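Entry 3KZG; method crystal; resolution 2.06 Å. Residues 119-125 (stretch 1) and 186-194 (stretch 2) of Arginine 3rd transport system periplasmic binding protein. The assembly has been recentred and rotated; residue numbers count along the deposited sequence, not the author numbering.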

# COMPACT_ATOMS: atom_id res chain seq x y z
N THR A 119 21.98 21.01 -23.14
CA THR A 119 21.87 20.47 -21.79
C THR A 119 22.98 21.04 -20.92
O THR A 119 23.92 21.66 -21.42
CB THR A 119 22.01 18.93 -21.75
OG1 THR A 119 23.34 18.56 -22.14
CG2 THR A 119 21.00 18.27 -22.67
N PRO A 120 22.89 20.84 -19.59
CA PRO A 120 23.92 21.35 -18.69
C PRO A 120 25.05 20.33 -18.54
O PRO A 120 25.92 20.48 -17.68
CB PRO A 120 23.15 21.55 -17.39
CG PRO A 120 22.22 20.38 -17.40
CD PRO A 120 21.72 20.35 -18.84
N TYR A 121 25.05 19.31 -19.39
CA TYR A 121 26.05 18.26 -19.32
C TYR A 121 27.49 18.67 -19.67
O TYR A 121 28.44 18.15 -19.08
CB TYR A 121 25.61 17.06 -20.16
CG TYR A 121 24.32 16.44 -19.63
CD1 TYR A 121 24.08 16.36 -18.26
CD2 TYR A 121 23.37 15.90 -20.50
CE1 TYR A 121 22.92 15.77 -17.76
CE2 TYR A 121 22.20 15.31 -20.01
CZ TYR A 121 21.99 15.25 -18.64
OH TYR A 121 20.85 14.67 -18.14
N ALA A 122 27.65 19.60 -20.60
CA ALA A 122 28.98 20.06 -20.95
C ALA A 122 29.58 20.68 -19.69
O ALA A 122 30.74 20.44 -19.34
CB ALA A 122 28.91 21.11 -22.06
N ARG A 123 28.77 21.48 -19.01
CA ARG A 123 29.20 22.15 -17.79
C ARG A 123 29.54 21.14 -16.70
O ARG A 123 30.50 21.32 -15.96
CB ARG A 123 28.11 23.10 -17.31
CG ARG A 123 28.49 23.91 -16.07
CD ARG A 123 27.40 24.92 -15.73
NE ARG A 123 27.22 25.91 -16.78
CZ ARG A 123 28.14 26.79 -17.15
NH1 ARG A 123 29.33 26.82 -16.55
NH2 ARG A 123 27.88 27.66 -18.12
N GLN A 124 28.76 20.06 -16.62
CA GLN A 124 29.01 19.03 -15.61
C GLN A 124 30.35 18.35 -15.85
O GLN A 124 31.13 18.13 -14.93
CB GLN A 124 27.91 17.98 -15.63
CG GLN A 124 27.97 17.03 -14.44
CD GLN A 124 27.14 15.78 -14.64
OE1 GLN A 124 25.99 15.84 -15.06
NE2 GLN A 124 27.74 14.63 -14.33
N VAL A 125 30.61 18.03 -17.12
CA VAL A 125 31.85 17.37 -17.50
C VAL A 125 33.08 18.22 -17.18
O VAL A 125 34.02 17.74 -16.54
CB VAL A 125 31.86 17.05 -19.03
CG1 VAL A 125 33.20 16.47 -19.44
CG2 VAL A 125 30.74 16.06 -19.35
N LYS A 186 25.11 6.71 -11.45
CA LYS A 186 24.41 7.86 -12.00
C LYS A 186 24.82 9.10 -11.21
O LYS A 186 25.20 8.98 -10.04
CB LYS A 186 22.90 7.66 -11.93
CG LYS A 186 22.34 7.40 -10.55
CD LYS A 186 20.84 7.16 -10.62
CE LYS A 186 20.25 6.84 -9.25
NZ LYS A 186 18.79 6.54 -9.36
N ILE A 187 24.75 10.27 -11.83
CA ILE A 187 25.15 11.51 -11.17
C ILE A 187 24.00 12.50 -11.02
O ILE A 187 23.31 12.82 -11.99
CB ILE A 187 26.28 12.21 -11.96
CG1 ILE A 187 27.40 11.22 -12.30
CG2 ILE A 187 26.83 13.38 -11.16
CD1 ILE A 187 28.05 10.58 -11.10
N SER A 188 23.80 12.99 -9.80
CA SER A 188 22.73 13.95 -9.56
C SER A 188 23.09 15.25 -10.27
O SER A 188 24.19 15.77 -10.12
CB SER A 188 22.56 14.21 -8.06
OG SER A 188 21.45 15.05 -7.82
N ILE A 189 22.15 15.78 -11.05
CA ILE A 189 22.41 17.03 -11.75
C ILE A 189 21.11 17.82 -11.88
O ILE A 189 20.08 17.29 -12.29
CB ILE A 189 23.00 16.78 -13.15
CG1 ILE A 189 23.26 18.12 -13.85
CG2 ILE A 189 22.05 15.90 -13.96
CD1 ILE A 189 23.81 18.00 -15.25
N GLY A 190 21.17 19.09 -11.51
CA GLY A 190 19.99 19.93 -11.60
C GLY A 190 18.98 19.60 -10.51
O GLY A 190 19.28 18.85 -9.58
N GLU A 191 17.79 20.16 -10.62
CA GLU A 191 16.76 19.95 -9.62
C GLU A 191 15.54 19.18 -10.12
O GLU A 191 14.42 19.40 -9.64
CB GLU A 191 16.33 21.31 -9.04
CG GLU A 191 17.50 22.13 -8.53
CD GLU A 191 17.08 23.44 -7.88
OE1 GLU A 191 16.27 23.40 -6.93
OE2 GLU A 191 17.55 24.51 -8.32
N GLY A 192 15.76 18.28 -11.08
CA GLY A 192 14.66 17.48 -11.60
C GLY A 192 14.16 17.86 -12.97
O GLY A 192 14.36 18.98 -13.42
N TYR A 193 13.51 16.91 -13.65
CA TYR A 193 12.95 17.15 -14.97
C TYR A 193 11.62 17.83 -14.74
O TYR A 193 10.84 17.43 -13.87
CB TYR A 193 12.75 15.84 -15.75
CG TYR A 193 14.03 15.08 -16.04
CD1 TYR A 193 15.10 15.70 -16.68
CD2 TYR A 193 14.16 13.73 -15.67
CE1 TYR A 193 16.29 15.00 -16.93
CE2 TYR A 193 15.34 13.03 -15.93
CZ TYR A 193 16.40 13.67 -16.56
OH TYR A 193 17.57 13.00 -16.80
N SER A 194 11.35 18.88 -15.51
CA SER A 194 10.12 19.63 -15.33
C SER A 194 9.55 20.22 -16.62
O SER A 194 10.21 20.25 -17.65
CB SER A 194 10.38 20.75 -14.32
OG SER A 194 9.42 21.79 -14.44

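Stretch 2 meets the first turn of a helix that begins at Tyr-121, with Pro-120 at its N-cap position. The two segments bury 254 Å² between them, both sides summed, and no hydrogen bond crosses the interface. The evidence therefore rests on side-chain packing.

Lys-186, at the start of stretch 2, takes no part; its side chain is out of reach of stretch 1. Contact begins at Ile-187 in the strand. Its CA-to-CB bond points toward stretch 1, yet the end of the side chain leads away, and the closest atom is CG2, 3.5 Å from NE2 of Gln-124. This is a van der Waals contact between a methyl and an amide nitrogen that finds its hydrogen-bonding partner elsewhere in the structure. Ser-188 follows with its CA-to-CB bond pointing away, as the alternation of an extended chain would lead one to expect.

Ile-189 is the centre of the contact, with 93 Å² covered by stretch 1, more than any other residue here. Both chi angles are t (-180° and -179°), so the side chain is fully extended and carries CD1 up to three residues of stretch 1. CD1 lies 3.6 Å from CG of Pro-120, 3.4 Å from CD1 of Tyr-121 and 3.1 Å from OE1 of Gln-124. The first two are apolar contacts, and the methyl meets the tyrosine ring obliquely. The third is tight for a methyl beside an oxygen, but it is no hydrogen bond; OE1 is satisfied elsewhere in the structure. The backbone bond from Gln-124 N to Pro-120 O, 3.1 Å long, places these two residues one turn apart on the same side of the helix, which fits their both meeting this methyl; Tyr-121, next to Pro-120 in sequence, reaches it with its ring.

Gly-190 pairs in backbone register with Pro-120, their CA atoms 8.2 Å apart, but makes no contact. Its phi of 74° by itself favours glycine. Glu-191 is out of reach, and Gly-192, also without contact, has backbone angles (106/158) at which a CB would be jammed against the carbonyl O of Glu-191.

The chain returns to stretch 1 at Tyr-193. Its CA-to-CB bond runs sideways, but with chi1 at -63° (m) the end of the ring comes nearer, as does that of Tyr-121. The two OH atoms, of Tyr-193 and Tyr-121, stand 3.9 Å apart, too far for a hydrogen bond, so the hydroxyls are simply neighbours. Ser-194 makes no contact.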